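PDB 3GCF: terminal oxygenase component of carbazole 1,9a-dioxygenase from Nocardioides aromaticivorans, which probably takes electrons from a ferredoxin through its Rieske [2Fe-2S] cluster and uses them at a mononuclear iron to dioxygenate carbazole at carbons 1 and 9a. Local coordinates for residues Phe206-Val211 with Phe241-Asp246; Glu223-Gly228 with Val268-Val273; Gln133-Val138 with Gly158-Asp163. All coordinates share one frame; numbering follows the deposited sequence.

Interaction 1 (Phe206-Val211 with Phe241-Asp246)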
# COMPACT_ATOMS: atom_id res chain seq x y z
N PHE A 206 -14.33 2.44 39.43
CA PHE A 206 -13.27 2.82 38.51
C PHE A 206 -13.24 4.31 38.22
O PHE A 206 -14.18 4.87 37.67
CB PHE A 206 -13.45 2.04 37.20
CG PHE A 206 -12.20 1.90 36.40
CD1 PHE A 206 -11.12 1.16 36.90
CD2 PHE A 206 -12.08 2.49 35.15
CE1 PHE A 206 -9.96 1.02 36.16
CE2 PHE A 206 -10.92 2.35 34.40
CZ PHE A 206 -9.85 1.62 34.90
N PRO A 207 -12.13 4.97 38.59
CA PRO A 207 -11.99 6.41 38.36
C PRO A 207 -11.67 6.78 36.92
O PRO A 207 -11.32 5.92 36.11
CB PRO A 207 -10.88 6.79 39.33
CG PRO A 207 -9.97 5.60 39.24
CD PRO A 207 -10.93 4.42 39.26
N TYR A 208 -11.80 8.07 36.60
CA TYR A 208 -11.50 8.56 35.27
C TYR A 208 -9.99 8.78 35.12
O TYR A 208 -9.48 8.94 34.02
CB TYR A 208 -12.23 9.88 35.01
CG TYR A 208 -13.73 9.75 34.97
CD1 TYR A 208 -14.34 8.67 34.33
CD2 TYR A 208 -14.55 10.71 35.56
CE1 TYR A 208 -15.72 8.54 34.28
CE2 TYR A 208 -15.95 10.59 35.51
CZ TYR A 208 -16.52 9.50 34.87
OH TYR A 208 -17.89 9.35 34.84
N GLY A 209 -9.30 8.78 36.26
CA GLY A 209 -7.86 8.97 36.24
C GLY A 209 -7.24 8.99 37.63
O GLY A 209 -7.95 9.13 38.63
N PHE A 210 -5.92 8.84 37.69
CA PHE A 210 -5.18 8.88 38.94
C PHE A 210 -4.16 10.01 38.81
O PHE A 210 -3.37 10.02 37.86
CB PHE A 210 -4.42 7.57 39.18
CG PHE A 210 -5.30 6.40 39.46
CD1 PHE A 210 -5.79 6.17 40.75
CD2 PHE A 210 -5.63 5.50 38.45
CE1 PHE A 210 -6.59 5.06 41.02
CE2 PHE A 210 -6.43 4.39 38.71
CZ PHE A 210 -6.91 4.17 40.00
N VAL A 211 -4.17 10.95 39.75
CA VAL A 211 -3.25 12.07 39.71
C VAL A 211 -2.26 11.98 40.89
O VAL A 211 -2.68 11.82 42.03
CB VAL A 211 -4.01 13.41 39.80
CG1 VAL A 211 -3.04 14.58 39.79
CG2 VAL A 211 -4.99 13.51 38.63
N PHE A 241 -13.11 10.64 40.32
CA PHE A 241 -14.37 9.96 40.03
C PHE A 241 -15.42 10.85 39.40
O PHE A 241 -16.50 10.37 39.04
CB PHE A 241 -14.93 9.33 41.31
CG PHE A 241 -14.18 8.11 41.76
CD1 PHE A 241 -14.33 6.90 41.08
CD2 PHE A 241 -13.33 8.16 42.86
CE1 PHE A 241 -13.62 5.76 41.48
CE2 PHE A 241 -12.62 7.02 43.27
CZ PHE A 241 -12.77 5.82 42.59
N GLU A 242 -15.11 12.14 39.27
CA GLU A 242 -16.01 13.11 38.65
C GLU A 242 -15.25 13.89 37.59
O GLU A 242 -14.05 14.12 37.70
CB GLU A 242 -16.54 14.13 39.67
CG GLU A 242 -17.61 13.64 40.62
CD GLU A 242 -18.34 14.80 41.32
OE1 GLU A 242 -17.67 15.71 41.85
OE2 GLU A 242 -19.59 14.79 41.33
N ALA A 243 -15.96 14.32 36.55
CA ALA A 243 -15.36 15.11 35.51
C ALA A 243 -16.12 16.43 35.55
O ALA A 243 -17.35 16.45 35.45
CB ALA A 243 -15.52 14.44 34.15
N THR A 244 -15.40 17.53 35.72
CA THR A 244 -16.03 18.84 35.76
C THR A 244 -15.52 19.72 34.63
O THR A 244 -14.36 19.65 34.24
CB THR A 244 -15.78 19.56 37.11
OG1 THR A 244 -14.39 19.91 37.21
CG2 THR A 244 -16.16 18.65 38.28
N LEU A 245 -16.41 20.55 34.10
CA LEU A 245 -16.05 21.43 33.01
C LEU A 245 -16.63 22.80 33.32
O LEU A 245 -17.83 22.93 33.56
CB LEU A 245 -16.62 20.89 31.70
CG LEU A 245 -15.85 21.16 30.40
CD1 LEU A 245 -16.62 20.55 29.24
CD2 LEU A 245 -15.66 22.65 30.20
N ASP A 246 -15.75 23.80 33.33
CA ASP A 246 -16.13 25.17 33.63
C ASP A 246 -17.09 25.27 34.83
O ASP A 246 -18.05 26.04 34.81
CB ASP A 246 -16.69 25.86 32.38
CG ASP A 246 -18.21 25.86 32.32
OD1 ASP A 246 -18.82 24.77 32.36
OD2 ASP A 246 -18.80 26.97 32.24

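Interaction 2 (Glu223-Gly228 with Val268-Val273)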
# COMPACT_ATOMS: atom_id res chain seq x y z
N GLU A 223 18.34 -0.82 40.98
CA GLU A 223 19.40 -1.49 41.72
C GLU A 223 19.37 -2.96 41.32
O GLU A 223 18.54 -3.73 41.81
CB GLU A 223 19.15 -1.36 43.23
CG GLU A 223 20.30 -1.84 44.09
CD GLU A 223 20.00 -1.75 45.57
OE1 GLU A 223 19.13 -2.51 46.06
OE2 GLU A 223 20.63 -0.91 46.26
N ASN A 224 20.27 -3.36 40.43
CA ASN A 224 20.31 -4.74 39.95
C ASN A 224 19.10 -4.91 39.04
O ASN A 224 18.58 -3.92 38.50
CB ASN A 224 20.23 -5.73 41.12
CG ASN A 224 21.50 -5.76 41.96
OD1 ASN A 224 21.47 -6.17 43.12
ND2 ASN A 224 22.61 -5.34 41.37
N TRP A 225 18.64 -6.14 38.86
CA TRP A 225 17.49 -6.41 38.01
C TRP A 225 16.43 -7.20 38.76
O TRP A 225 16.74 -7.93 39.70
CB TRP A 225 17.91 -7.18 36.76
CG TRP A 225 18.91 -6.47 35.90
CD1 TRP A 225 20.28 -6.55 35.99
CD2 TRP A 225 18.63 -5.58 34.81
NE1 TRP A 225 20.86 -5.76 35.02
CE2 TRP A 225 19.87 -5.15 34.29
CE3 TRP A 225 17.45 -5.09 34.24
CZ2 TRP A 225 19.97 -4.26 33.21
CZ3 TRP A 225 17.55 -4.20 33.17
CH2 TRP A 225 18.80 -3.80 32.67
N PRO A 226 15.15 -7.08 38.36
CA PRO A 226 14.66 -6.25 37.24
C PRO A 226 14.61 -4.76 37.56
O PRO A 226 14.60 -4.37 38.72
CB PRO A 226 13.27 -6.83 36.98
CG PRO A 226 12.83 -7.21 38.36
CD PRO A 226 14.06 -7.88 38.93
N LYS A 227 14.58 -3.93 36.52
CA LYS A 227 14.52 -2.49 36.71
C LYS A 227 13.21 -1.96 36.16
O LYS A 227 12.72 -2.44 35.13
CB LYS A 227 15.68 -1.80 35.99
CG LYS A 227 17.07 -2.24 36.44
CD LYS A 227 18.15 -1.54 35.61
CE LYS A 227 19.55 -2.03 35.95
NZ LYS A 227 19.91 -1.80 37.39
N GLY A 228 12.63 -0.99 36.85
CA GLY A 228 11.38 -0.42 36.40
C GLY A 228 10.89 0.75 37.23
O GLY A 228 11.57 1.22 38.13
N VAL A 268 5.97 -0.66 35.26
CA VAL A 268 6.54 -1.12 34.01
C VAL A 268 8.01 -1.45 34.27
O VAL A 268 8.70 -0.74 34.99
CB VAL A 268 6.41 -0.03 32.90
CG1 VAL A 268 7.19 1.22 33.30
CG2 VAL A 268 6.91 -0.59 31.58
N TRP A 269 8.47 -2.55 33.68
CA TRP A 269 9.84 -3.00 33.86
C TRP A 269 10.53 -3.28 32.53
O TRP A 269 9.88 -3.69 31.56
CB TRP A 269 9.85 -4.26 34.72
CG TRP A 269 9.05 -4.10 35.99
CD1 TRP A 269 7.69 -4.09 36.09
CD2 TRP A 269 9.56 -3.83 37.30
NE1 TRP A 269 7.32 -3.82 37.39
CE2 TRP A 269 8.45 -3.65 38.15
CE3 TRP A 269 10.85 -3.72 37.83
CZ2 TRP A 269 8.59 -3.37 39.51
CZ3 TRP A 269 10.99 -3.43 39.19
CH2 TRP A 269 9.86 -3.26 40.01
N LEU A 270 11.83 -3.05 32.47
CA LEU A 270 12.59 -3.30 31.25
C LEU A 270 12.44 -4.79 30.92
O LEU A 270 12.37 -5.62 31.83
CB LEU A 270 14.06 -2.94 31.44
CG LEU A 270 14.41 -1.45 31.34
CD1 LEU A 270 15.84 -1.20 31.80
CD2 LEU A 270 14.23 -0.98 29.90
N PRO A 271 12.42 -5.15 29.63
CA PRO A 271 12.52 -4.27 28.46
C PRO A 271 11.24 -3.53 28.08
O PRO A 271 11.20 -2.84 27.06
CB PRO A 271 12.97 -5.24 27.37
CG PRO A 271 12.21 -6.48 27.71
CD PRO A 271 12.39 -6.57 29.22
N GLY A 272 10.20 -3.67 28.90
CA GLY A 272 8.94 -3.00 28.64
C GLY A 272 7.77 -3.91 28.94
O GLY A 272 7.02 -4.30 28.04
N VAL A 273 7.60 -4.24 30.22
CA VAL A 273 6.55 -5.14 30.66
C VAL A 273 5.72 -4.50 31.77
O VAL A 273 6.26 -4.07 32.79
CB VAL A 273 7.16 -6.47 31.18
CG1 VAL A 273 6.07 -7.49 31.48
CG2 VAL A 273 8.14 -7.01 30.14
O HOH W 1 13.93 -5.40 33.99

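Interaction 3 (Gln133-Val138 with Gly158-Asp163)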
# COMPACT_ATOMS: atom_id res chain seq x y z
N GLN A 133 13.23 -20.18 26.52
CA GLN A 133 12.89 -20.60 27.87
C GLN A 133 11.40 -20.44 28.06
O GLN A 133 10.84 -19.37 27.85
CB GLN A 133 13.64 -19.80 28.94
CG GLN A 133 13.54 -20.47 30.31
CD GLN A 133 14.36 -19.79 31.39
OE1 GLN A 133 15.50 -19.37 31.15
NE2 GLN A 133 13.80 -19.70 32.59
N VAL A 134 10.76 -21.54 28.44
CA VAL A 134 9.33 -21.53 28.67
C VAL A 134 9.07 -21.35 30.16
O VAL A 134 9.63 -22.07 30.99
CB VAL A 134 8.70 -22.85 28.18
CG1 VAL A 134 7.21 -22.86 28.47
CG2 VAL A 134 8.93 -23.00 26.68
N ALA A 135 8.25 -20.37 30.51
CA ALA A 135 7.94 -20.11 31.91
C ALA A 135 6.51 -19.61 32.04
O ALA A 135 6.08 -18.72 31.30
CB ALA A 135 8.91 -19.09 32.49
N GLN A 136 5.78 -20.20 32.97
CA GLN A 136 4.39 -19.83 33.23
C GLN A 136 3.56 -19.93 31.96
O GLN A 136 2.72 -19.07 31.69
CB GLN A 136 4.33 -18.41 33.80
CG GLN A 136 5.19 -18.22 35.04
CD GLN A 136 4.65 -18.97 36.25
OE1 GLN A 136 4.27 -20.13 36.16
NE2 GLN A 136 4.63 -18.30 37.40
N GLY A 137 3.82 -20.97 31.17
CA GLY A 137 3.07 -21.17 29.94
C GLY A 137 3.43 -20.22 28.81
O GLY A 137 2.77 -20.21 27.77
N VAL A 138 4.48 -19.42 29.01
CA VAL A 138 4.89 -18.48 27.98
C VAL A 138 6.25 -18.82 27.38
O VAL A 138 7.20 -19.09 28.10
CB VAL A 138 4.94 -17.03 28.52
CG1 VAL A 138 5.34 -16.08 27.41
CG2 VAL A 138 3.58 -16.64 29.07
N GLY A 158 7.28 -11.00 40.79
CA GLY A 158 6.03 -11.71 40.99
C GLY A 158 5.57 -12.56 39.81
O GLY A 158 4.78 -13.48 40.00
N PHE A 159 6.04 -12.26 38.61
CA PHE A 159 5.62 -13.02 37.43
C PHE A 159 5.95 -14.51 37.55
O PHE A 159 5.14 -15.37 37.20
CB PHE A 159 6.26 -12.44 36.17
CG PHE A 159 5.76 -13.07 34.88
CD1 PHE A 159 6.28 -14.28 34.43
CD2 PHE A 159 4.76 -12.44 34.13
CE1 PHE A 159 5.82 -14.87 33.25
CE2 PHE A 159 4.29 -13.02 32.95
CZ PHE A 159 4.82 -14.24 32.51
N LEU A 160 7.14 -14.81 38.05
CA LEU A 160 7.57 -16.20 38.18
C LEU A 160 7.13 -16.90 39.47
O LEU A 160 7.63 -17.99 39.77
CB LEU A 160 9.09 -16.28 38.05
CG LEU A 160 9.65 -15.77 36.71
CD1 LEU A 160 11.18 -15.65 36.81
CD2 LEU A 160 9.24 -16.70 35.58
N ASP A 161 6.20 -16.31 40.22
CA ASP A 161 5.74 -16.94 41.47
C ASP A 161 5.27 -18.37 41.21
O ASP A 161 4.40 -18.61 40.38
CB ASP A 161 4.61 -16.13 42.11
CG ASP A 161 5.12 -14.86 42.79
OD1 ASP A 161 6.34 -14.64 42.78
OD2 ASP A 161 4.29 -14.10 43.32
N GLU A 162 5.85 -19.31 41.95
CA GLU A 162 5.53 -20.72 41.80
C GLU A 162 4.13 -21.12 42.26
O GLU A 162 3.59 -22.13 41.81
CB GLU A 162 6.57 -21.57 42.55
CG GLU A 162 7.98 -20.99 42.55
CD GLU A 162 8.27 -20.14 43.80
OE1 GLU A 162 8.57 -20.73 44.86
OE2 GLU A 162 8.20 -18.88 43.72
N ASP A 163 3.55 -20.33 43.16
CA ASP A 163 2.22 -20.65 43.68
C ASP A 163 1.12 -19.94 42.89
O ASP A 163 0.06 -19.62 43.43
CB ASP A 163 2.14 -20.26 45.16
CG ASP A 163 2.29 -18.77 45.38
OD1 ASP A 163 2.91 -18.10 44.53
OD2 ASP A 163 1.79 -18.27 46.42

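Interaction 1 (Phe206-Val211 with Phe241-Asp246)
A small three-stranded antiparallel sheet brings P207 and Y208, on the approach to its outer strand 209-212, against F241, at a break in the middle strand 237-245, and A243 beyond it. The pyrrolidine of P207 lies over one face of the F241 ring: CB of P207 sits 3.9 Å from the centroid of that ring and 19° off its normal, a CH-pi contact. Although the first bond of the F241 side chain leads away from P207, its CG stands beside the backbone N (chi1 -74°), and this turns the ring back under the proline so that the two side chains run alongside, pointing the same way. Proline suits the place, since its nitrogen carries no hydrogen and its compact, apolar ring can set CB on an aromatic face.

The sheet itself is stitched by backbone bonds from Y208 and G209 to V240 and from V211 to M238, just before F241. The Y208 side chain points at the other strand, and the edge of its ring meets main chain: CE2 of Y208 is 3.9 Å from A243 N, close to the ring plane. CD2 of Y208 also touches the methyl of A243, 4.1 Å from CB. Alanine is small enough to take the tyrosine edge while also packing on L251 and on L114 of the second subunit. F206, whose carbonyl C lies 3.6 Å from CE1 of F241, sends its side chain away from this strand, to about 4 Å from that of the iron ligand H193, and its ring meets F333 at roughly a right angle.

Interaction 2 (Glu223-Gly228 with Val268-Val273)
With CG beside the backbone N (chi1 -50°), the indole of W269 swings across G228, whose CA lies 3.5 Å above the ring plane; a similar first torsion in L270 (chi1 -79°) aims CD1 at the indole of W225, 3.7 Å from CZ3. G228 and W269 form an antiparallel non-hydrogen-bonded pair, and glycine is needed at position 228, because a CB there would run into V268 O and W269 CD2. P226, entered through a cis peptide bond, brings its CB to 4.0 Å from CE3 of W269. The main chains are joined by L270 N donating to K227 O at 2.9 Å, with the donor nearly in line with the carbonyl (168° at the oxygen), and by a water that takes the N-H of K227 and also lies within bonding distance of L270 O. K227 lays CE over the W225 ring, and its NZ reaches N224 O (2.7 Å) and makes a salt bridge with D222. An alanine in place of W269 would probably leave a gap beside G228 and P226 and deprive S267 OG of its indole N-H partner. The W269 ring also meets Y221 of strand 218-221, while helix 364-376 packs on V268 through W369 and on L270 through A373 and R376.

Interaction 3 (Gln133-Val138 with Gly158-Asp163)
Q136 NE2 is gripped by two main-chain carbonyls, giving one N-H to F159 O and the other to D161 O, each at 3.0 Å. The bond to F159 O is the straighter (164° at the hydrogen) and falls on a lone pair in the carbonyl plane, whereas D161 O is approached from above its plane; both oxygens lie near the plane of the amide, which is thereby held against rotation. Q136 reaches them by bending at chi2 (-69°), a fold that also presses its CG against CE1 of F159 at 3.9 Å as the two side chains slide past each other. Q136 and G137 form the corners of a type I' turn joining strands 129-135 and 138-143, a tight hairpin in which both residues have positive phi, readily adopted by glycine. Beside it, A135 CB touches L160 CD2 at 3.9 Å, and V138 CG2 stands at the F159 ring edge, 4.4 Å from CZ. F159 itself meets Y287 edge-to-face, and D161 O has a second donor in T164 OG1. A neutral amide with two hydrogens is well matched to two carbonyls of the type I turn from G158 to D161, and this link between hairpin and turn needs no charge, so it is likely to be little affected by pH.

Overall arrangement
Along the chain interaction 3 closes first; interactions 1 and 2 then interlock, their segments alternating. Interactions 2 and 3 are neighbours, with centres 16 Å apart and nearest atoms about 6 Å apart, whereas the centre of interaction 1 lies about 30 Å from that of interaction 2 and about 36 Å from that of interaction 3. Interaction 3 joins a hairpin of the six-stranded sheet to the loop leading into strand 164-173, an outer strand of the seven-stranded sheet. Interaction 2 lies toward that sheet's other edge. Interaction 1 belongs to a separate three-stranded sheet, close to the mononuclear iron. They run from what is probably the packing between the Rieske and catalytic parts to a contact with the second subunit.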